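Local structure of enoyl-CoA hydratase/carnithine racemase (Thermus thermophilus JL-18, 6SL9) at residues G108-R120 with P139-V151. The protein probably isomerises the ring epoxide of phenylacetyl-CoA to oxepin-CoA in phenylacetic acid catabolism, as a crotonase-family PaaG enzyme. Numbering follows the deposited sequence.
Sequences GAGMSLALWGDLR and PDSGLSFLLPRLV
L146 covers one face of the W116 indole, just past helix 109-115, where that helix of the crotonase fold packs on helix 143-151 at 60°, axes of the two short segments 9.8 Å apart at closest approach: a worked example of a helix pair whose side chains interlock at one end and hydrogen-bond at the other. CD1 of L146 lies over the five-membered ring of W116, 3.4 Å from its centroid in a CH-pi contact, while CD2 sits over the six-membered ring. The indole NE1 points along its own plane to the carbonyl O of S141, a weak, nearly straight hydrogen bond of 3.3 Å that, with L146 on the face, probably helps fix the ring's rotation. Further along, L115 is a knob in the hole formed by L143, L146, L147 and L150; its CD1 meets CD1 of L143 at 3.8 Å. L150 sends CD1 over one face of the R120 guanidinium, whose NH1 binds the G117 carbonyl O and Q157 of the third subunit. At the other end S112 OG, held beside its own backbone N (chi1 -50°), hydrogen-bonds the carbonyl O of D140, which opens the type I' turn 140-143, at 2.9 Å; L143 N approaches the same oxygen from the opposite face of the carbonyl plane.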
ATOM      1  N   GLY A 108     -13.299  11.630 -12.748  1.00 10.62           N
ATOM      2  CA  GLY A 108     -14.329  11.476 -11.701  1.00 10.67           C
ATOM      3  C   GLY A 108     -14.743  10.034 -11.558  1.00  9.94           C
ATOM      4  O   GLY A 108     -13.895   9.137 -11.559  1.00 10.40           O
ATOM      5  N   ALA A 109     -16.025   9.766 -11.552  1.00 11.28           N
ATOM      6  CA  ALA A 109     -16.510   8.371 -11.470  1.00 11.13           C
ATOM      7  C   ALA A 109     -16.126   7.575 -12.702  1.00 10.50           C
ATOM      8  O   ALA A 109     -16.107   6.354 -12.645  1.00 11.95           O
ATOM      9  CB  ALA A 109     -17.975   8.303 -11.214  1.00 12.96           C
ATOM     10  N   GLY A 110     -15.804   8.229 -13.810  1.00 11.21           N
ATOM     11  CA  GLY A 110     -15.273   7.484 -14.965  1.00 10.59           C
ATOM     12  C   GLY A 110     -13.906   6.890 -14.645  1.00  9.71           C
ATOM     13  O   GLY A 110     -13.594   5.786 -15.077  1.00 11.10           O
ATOM     14  N   MET A 111     -13.073   7.650 -13.916  1.00  9.94           N
ATOM     15  CA  MET A 111     -11.786   7.129 -13.419  1.00 10.94           C
ATOM     16  C   MET A 111     -12.063   6.006 -12.407  1.00 10.50           C
ATOM     17  O   MET A 111     -11.421   4.955 -12.483  1.00 11.81           O
ATOM     18  CB  MET A 111     -10.952   8.242 -12.804  1.00 10.88           C
ATOM     19  CG  MET A 111      -9.671   7.771 -12.223  1.00 10.65           C
ATOM     20  SD  MET A 111      -8.598   9.175 -11.878  1.00 11.78           S
ATOM     21  CE  MET A 111      -7.179   8.357 -11.149  1.00 13.29           C
ATOM     22  N   SER A 112     -12.999   6.210 -11.478  1.00 10.47           N
ATOM     23  CA  SER A 112     -13.372   5.146 -10.530  1.00 11.16           C
ATOM     24  C   SER A 112     -13.700   3.852 -11.256  1.00 10.83           C
ATOM     25  O   SER A 112     -13.147   2.784 -10.917  1.00 13.02           O
ATOM     26  CB  SER A 112     -14.546   5.570  -9.642  1.00 12.65           C
ATOM     27  OG  SER A 112     -14.345   6.850  -9.029  1.00 14.25           O
ATOM     28  N   LEU A 113     -14.574   3.930 -12.268  1.00 11.11           N
ATOM     29  CA  LEU A 113     -15.039   2.726 -12.973  1.00 11.15           C
ATOM     30  C   LEU A 113     -13.863   2.051 -13.677  1.00 11.11           C
ATOM     31  O   LEU A 113     -13.701   0.847 -13.641  1.00 12.41           O
ATOM     32  CB  LEU A 113     -16.173   3.107 -13.955  1.00 13.84           C
ATOM     33  CG  LEU A 113     -17.533   3.436 -13.321  1.00 20.93           C
ATOM     34  CD1 LEU A 113     -18.575   3.763 -14.390  1.00 31.00           C
ATOM     35  CD2 LEU A 113     -18.104   2.287 -12.492  1.00 28.22           C
ATOM     36  N   ALA A 114     -12.990   2.847 -14.333  1.00 10.21           N
ATOM     37  CA  ALA A 114     -11.870   2.278 -15.100  1.00 11.43           C
ATOM     38  C   ALA A 114     -10.970   1.486 -14.149  1.00 10.48           C
ATOM     39  O   ALA A 114     -10.424   0.424 -14.515  1.00 11.46           O
ATOM     40  CB  ALA A 114     -11.094   3.383 -15.756  1.00 11.96           C
ATOM     41  N   LEU A 115     -10.793   1.964 -12.934  1.00  9.99           N
ATOM     42  CA  LEU A 115      -9.809   1.378 -12.004  1.00 10.80           C
ATOM     43  C   LEU A 115     -10.317   0.091 -11.385  1.00 10.77           C
ATOM     44  O   LEU A 115      -9.531  -0.632 -10.786  1.00 12.01           O
ATOM     45  CB  LEU A 115      -9.385   2.383 -10.942  1.00 10.57           C
ATOM     46  CG  LEU A 115      -8.614   3.604 -11.471  1.00 11.98           C
ATOM     47  CD1 LEU A 115      -8.181   4.488 -10.353  1.00 13.12           C
ATOM     48  CD2 LEU A 115      -7.435   3.241 -12.376  1.00 15.01           C
ATOM     49  N   TRP A 116     -11.580  -0.263 -11.593  1.00  9.79           N
ATOM     50  CA  TRP A 116     -12.111  -1.567 -11.150  1.00 10.37           C
ATOM     51  C   TRP A 116     -11.704  -2.707 -12.070  1.00 10.33           C
ATOM     52  O   TRP A 116     -11.899  -3.845 -11.690  1.00 11.93           O
ATOM     53  CB  TRP A 116     -13.634  -1.529 -10.966  1.00 11.71           C
ATOM     54  CG  TRP A 116     -14.048  -0.859  -9.696  1.00 11.82           C
ATOM     55  CD1 TRP A 116     -14.556   0.399  -9.516  1.00 11.79           C
ATOM     56  CD2 TRP A 116     -13.778  -1.387  -8.398  1.00 11.15           C
ATOM     57  NE1 TRP A 116     -14.649   0.655  -8.179  1.00 12.27           N
ATOM     58  CE2 TRP A 116     -14.177  -0.414  -7.466  1.00 11.52           C
ATOM     59  CE3 TRP A 116     -13.236  -2.594  -7.947  1.00 11.29           C
ATOM     60  CZ2 TRP A 116     -14.015  -0.612  -6.094  1.00 12.15           C
ATOM     61  CZ3 TRP A 116     -13.084  -2.789  -6.585  1.00 12.41           C
ATOM     62  CH2 TRP A 116     -13.468  -1.805  -5.688  1.00 12.69           C
ATOM     63  N   GLY A 117     -11.129  -2.425 -13.250  1.00 10.23           N
ATOM     64  CA  GLY A 117     -10.629  -3.540 -14.041  1.00 10.78           C
ATOM     65  C   GLY A 117      -9.593  -4.327 -13.274  1.00 10.57           C
ATOM     66  O   GLY A 117      -8.789  -3.734 -12.563  1.00 11.56           O
ATOM     67  N   ASP A 118      -9.538  -5.643 -13.433  1.00 10.95           N
ATOM     68  CA  ASP A 118      -8.447  -6.475 -12.887  1.00 11.51           C
ATOM     69  C   ASP A 118      -7.154  -6.246 -13.629  1.00 11.80           C
ATOM     70  O   ASP A 118      -6.075  -6.177 -13.019  1.00 12.76           O
ATOM     71  CB  ASP A 118      -8.815  -7.933 -12.962  1.00 11.69           C
ATOM     72  CG  ASP A 118     -10.032  -8.278 -12.174  1.00 12.53           C
ATOM     73  OD1 ASP A 118     -10.103  -7.901 -10.990  1.00 12.95           O
ATOM     74  OD2 ASP A 118     -10.945  -8.908 -12.763  1.00 13.01           O
ATOM     75  N   LEU A 119      -7.257  -6.135 -14.952  1.00 11.06           N
ATOM     76  CA  LEU A 119      -6.156  -5.769 -15.845  1.00 10.46           C
ATOM     77  C   LEU A 119      -6.628  -4.607 -16.687  1.00 10.08           C
ATOM     78  O   LEU A 119      -7.754  -4.632 -17.209  1.00 11.84           O
ATOM     79  CB  LEU A 119      -5.702  -6.953 -16.703  1.00 13.05           C
ATOM     80  CG  LEU A 119      -5.077  -8.084 -15.869  1.00 19.10           C
ATOM     81  CD1 LEU A 119      -4.837  -9.329 -16.637  1.00 30.20           C
ATOM     82  CD2 LEU A 119      -3.789  -7.643 -15.228  1.00 18.73           C
ATOM     83  N   ARG A 120      -5.784  -3.583 -16.777  1.00 10.54           N
ATOM     84  CA  ARG A 120      -6.204  -2.294 -17.352  1.00 10.18           C
ATOM     85  C   ARG A 120      -5.199  -1.857 -18.407  1.00 10.04           C
ATOM     86  O   ARG A 120      -3.993  -1.836 -18.161  1.00 11.39           O
ATOM     87  CB  ARG A 120      -6.277  -1.286 -16.211  1.00  9.93           C
ATOM     88  CG  ARG A 120      -7.285  -1.661 -15.142  1.00 11.26           C
ATOM     89  CD  ARG A 120      -7.344  -0.723 -13.954  1.00 10.50           C
ATOM     90  NE  ARG A 120      -6.061  -0.606 -13.276  1.00 10.94           N
ATOM     91  CZ  ARG A 120      -5.585  -1.506 -12.421  1.00 11.10           C
ATOM     92  NH1 ARG A 120      -6.332  -2.532 -12.036  1.00 11.95           N
ATOM     93  NH2 ARG A 120      -4.380  -1.316 -11.876  1.00 12.39           N
ATOM     94  N   PRO A 139     -13.743  11.979  -3.487  1.00 10.22           N
ATOM     95  CA  PRO A 139     -13.777  10.800  -4.338  1.00 10.55           C
ATOM     96  C   PRO A 139     -14.941   9.896  -3.946  1.00 10.30           C
ATOM     97  O   PRO A 139     -15.156   9.639  -2.781  1.00 13.05           O
ATOM     98  CB  PRO A 139     -12.443  10.159  -4.061  1.00 11.83           C
ATOM     99  CG  PRO A 139     -11.950  10.681  -2.778  1.00 12.77           C
ATOM    100  CD  PRO A 139     -12.473  12.086  -2.757  1.00 11.40           C
ATOM    101  N   ASP A 140     -15.643   9.368  -4.955  1.00 10.75           N
ATOM    102  CA  ASP A 140     -16.709   8.389  -4.707  1.00 10.93           C
ATOM    103  C   ASP A 140     -16.572   7.218  -5.663  1.00 10.25           C
ATOM    104  O   ASP A 140     -15.604   7.109  -6.428  1.00 11.33           O
ATOM    105  CB  ASP A 140     -18.085   9.073  -4.637  1.00 11.43           C
ATOM    106  CG  ASP A 140     -18.689   9.565  -5.941  1.00 11.75           C
ATOM    107  OD1 ASP A 140     -18.380   8.988  -7.019  1.00 13.13           O
ATOM    108  OD2 ASP A 140     -19.480  10.541  -5.861  1.00 13.30           O
ATOM    109  N   SER A 141     -17.588   6.363  -5.640  1.00 10.77           N
ATOM    110  CA  SER A 141     -17.654   5.178  -6.496  1.00 10.99           C
ATOM    111  C   SER A 141     -16.435   4.280  -6.274  1.00 10.07           C
ATOM    112  O   SER A 141     -15.996   3.546  -7.216  1.00 11.29           O
ATOM    113  CB  SER A 141     -17.840   5.581  -7.955  1.00 13.04           C
ATOM    114  OG  SER A 141     -18.890   6.501  -8.103  1.00 14.63           O
ATOM    115  N   GLY A 142     -15.930   4.241  -5.055  1.00 10.48           N
ATOM    116  CA  GLY A 142     -14.815   3.406  -4.674  1.00 11.33           C
ATOM    117  C   GLY A 142     -13.441   4.005  -4.950  1.00 10.53           C
ATOM    118  O   GLY A 142     -12.457   3.312  -4.642  1.00 11.57           O
ATOM    119  N   LEU A 143     -13.374   5.237  -5.460  1.00 10.35           N
ATOM    120  CA  LEU A 143     -12.036   5.771  -5.798  1.00 11.15           C
ATOM    121  C   LEU A 143     -11.235   5.952  -4.501  1.00 11.04           C
ATOM    122  O   LEU A 143      -9.982   5.820  -4.554  1.00 11.25           O
ATOM    123  CB  LEU A 143     -12.180   7.083  -6.544  1.00 11.51           C
ATOM    124  CG  LEU A 143     -10.853   7.683  -7.061  1.00 12.31           C
ATOM    125  CD1 LEU A 143     -10.171   6.723  -8.007  1.00 12.99           C
ATOM    126  CD2 LEU A 143     -11.158   9.006  -7.731  1.00 13.01           C
ATOM    127  N   SER A 144     -11.865   6.288  -3.359  1.00 10.71           N
ATOM    128  CA  SER A 144     -11.071   6.484  -2.133  1.00 11.13           C
ATOM    129  C   SER A 144     -10.488   5.147  -1.625  1.00 10.51           C
ATOM    130  O   SER A 144      -9.516   5.191  -0.880  1.00 11.94           O
ATOM    131  CB  SER A 144     -11.856   7.166  -1.050  1.00 11.77           C
ATOM    132  OG  SER A 144     -12.794   6.319  -0.422  1.00 13.72           O
ATOM    133  N   PHE A 145     -11.107   4.050  -1.986  1.00 11.37           N
ATOM    134  CA  PHE A 145     -10.652   2.678  -1.661  1.00 10.61           C
ATOM    135  C   PHE A 145      -9.545   2.313  -2.623  1.00 10.12           C
ATOM    136  O   PHE A 145      -8.452   1.908  -2.197  1.00 11.51           O
ATOM    137  CB  PHE A 145     -11.882   1.798  -1.691  1.00 10.49           C
ATOM    138  CG  PHE A 145     -11.597   0.334  -1.443  1.00 10.55           C
ATOM    139  CD1 PHE A 145     -11.280  -0.508  -2.495  1.00 11.58           C
ATOM    140  CD2 PHE A 145     -11.737  -0.244  -0.195  1.00 12.01           C
ATOM    141  CE1 PHE A 145     -10.979  -1.831  -2.285  1.00 12.28           C
ATOM    142  CE2 PHE A 145     -11.528  -1.615   0.015  1.00 13.29           C
ATOM    143  CZ  PHE A 145     -11.147  -2.416  -1.044  1.00 13.35           C
ATOM    144  N   LEU A 146      -9.828   2.384  -3.912  1.00 10.66           N
ATOM    145  CA  LEU A 146      -8.885   1.871  -4.903  1.00 12.37           C
ATOM    146  C   LEU A 146      -7.632   2.696  -5.043  1.00 10.99           C
ATOM    147  O   LEU A 146      -6.550   2.125  -5.180  1.00 11.50           O
ATOM    148  CB  LEU A 146      -9.577   1.818  -6.275  1.00 14.00           C
ATOM    149  CG  LEU A 146     -10.544   0.674  -6.541  1.00 17.74           C
ATOM    150  CD1 LEU A 146     -11.086   0.853  -7.938  1.00 26.68           C
ATOM    151  CD2 LEU A 146      -9.861  -0.682  -6.421  1.00 24.91           C
ATOM    152  N   LEU A 147      -7.737   4.019  -5.053  1.00 10.69           N
ATOM    153  CA  LEU A 147      -6.552   4.792  -5.463  1.00 11.20           C
ATOM    154  C   LEU A 147      -5.360   4.612  -4.538  1.00 10.54           C
ATOM    155  O   LEU A 147      -4.281   4.345  -5.075  1.00 11.70           O
ATOM    156  CB  LEU A 147      -6.938   6.247  -5.670  1.00 10.87           C
ATOM    157  CG  LEU A 147      -5.868   7.084  -6.355  1.00 11.79           C
ATOM    158  CD1 LEU A 147      -5.599   6.572  -7.746  1.00 12.39           C
ATOM    159  CD2 LEU A 147      -6.352   8.519  -6.435  1.00 13.00           C
ATOM    160  N   PRO A 148      -5.506   4.702  -3.215  1.00 10.84           N
ATOM    161  CA  PRO A 148      -4.329   4.502  -2.388  1.00 11.95           C
ATOM    162  C   PRO A 148      -3.748   3.086  -2.505  1.00 11.82           C
ATOM    163  O   PRO A 148      -2.528   2.923  -2.421  1.00 14.51           O
ATOM    164  CB  PRO A 148      -4.808   4.800  -0.982  1.00 12.98           C
ATOM    165  CG  PRO A 148      -6.171   5.437  -1.123  1.00 17.47           C
ATOM    166  CD  PRO A 148      -6.715   5.062  -2.433  1.00 11.99           C
ATOM    167  N   ARG A 149      -4.613   2.078  -2.704  1.00 11.71           N
ATOM    168  CA  ARG A 149      -4.114   0.689  -2.866  1.00 12.16           C
ATOM    169  C   ARG A 149      -3.310   0.566  -4.181  1.00 12.14           C
ATOM    170  O   ARG A 149      -2.301  -0.174  -4.236  1.00 13.99           O
ATOM    171  CB  ARG A 149      -5.357  -0.250  -2.852  1.00 13.79           C
ATOM    172  CG  ARG A 149      -6.025  -0.334  -1.466  1.00 14.43           C
ATOM    173  CD  ARG A 149      -7.360  -1.025  -1.490  1.00 11.67           C
ATOM    174  NE  ARG A 149      -7.924  -1.432  -0.223  1.00 15.08           N
ATOM    175  CZ  ARG A 149      -8.330  -0.585   0.708  1.00 14.88           C
ATOM    176  NH1 ARG A 149      -8.402   0.701   0.386  1.00 15.16           N
ATOM    177  NH2 ARG A 149      -8.840  -1.012   1.879  1.00 19.10           N
ATOM    178  N   LEU A 150      -3.773   1.219  -5.260  1.00 11.71           N
ATOM    179  CA  LEU A 150      -3.145   1.075  -6.585  1.00 13.26           C
ATOM    180  C   LEU A 150      -1.871   1.906  -6.692  1.00 14.77           C
ATOM    181  O   LEU A 150      -0.945   1.421  -7.372  1.00 19.68           O
ATOM    182  CB  LEU A 150      -4.129   1.463  -7.683  1.00 13.54           C
ATOM    183  CG  LEU A 150      -5.341   0.557  -7.853  1.00 11.82           C
ATOM    184  CD1 LEU A 150      -6.289   1.176  -8.849  1.00 13.75           C
ATOM    185  CD2 LEU A 150      -4.932  -0.839  -8.299  1.00 14.11           C
ATOM    186  N   VAL A 151      -1.787   3.097  -6.120  1.00 13.33           N
ATOM    187  CA  VAL A 151      -0.680   4.036  -6.405  1.00 14.65           C
ATOM    188  C   VAL A 151       0.053   4.397  -5.100  1.00 14.64           C
ATOM    189  O   VAL A 151       1.058   5.080  -5.210  1.00 16.56           O
ATOM    190  CB  VAL A 151      -1.114   5.312  -7.162  1.00 16.15           C
ATOM    191  CG1 VAL A 151      -1.828   4.986  -8.466  1.00 18.72           C
ATOM    192  CG2 VAL A 151      -1.980   6.234  -6.316  1.00 15.21           C
TER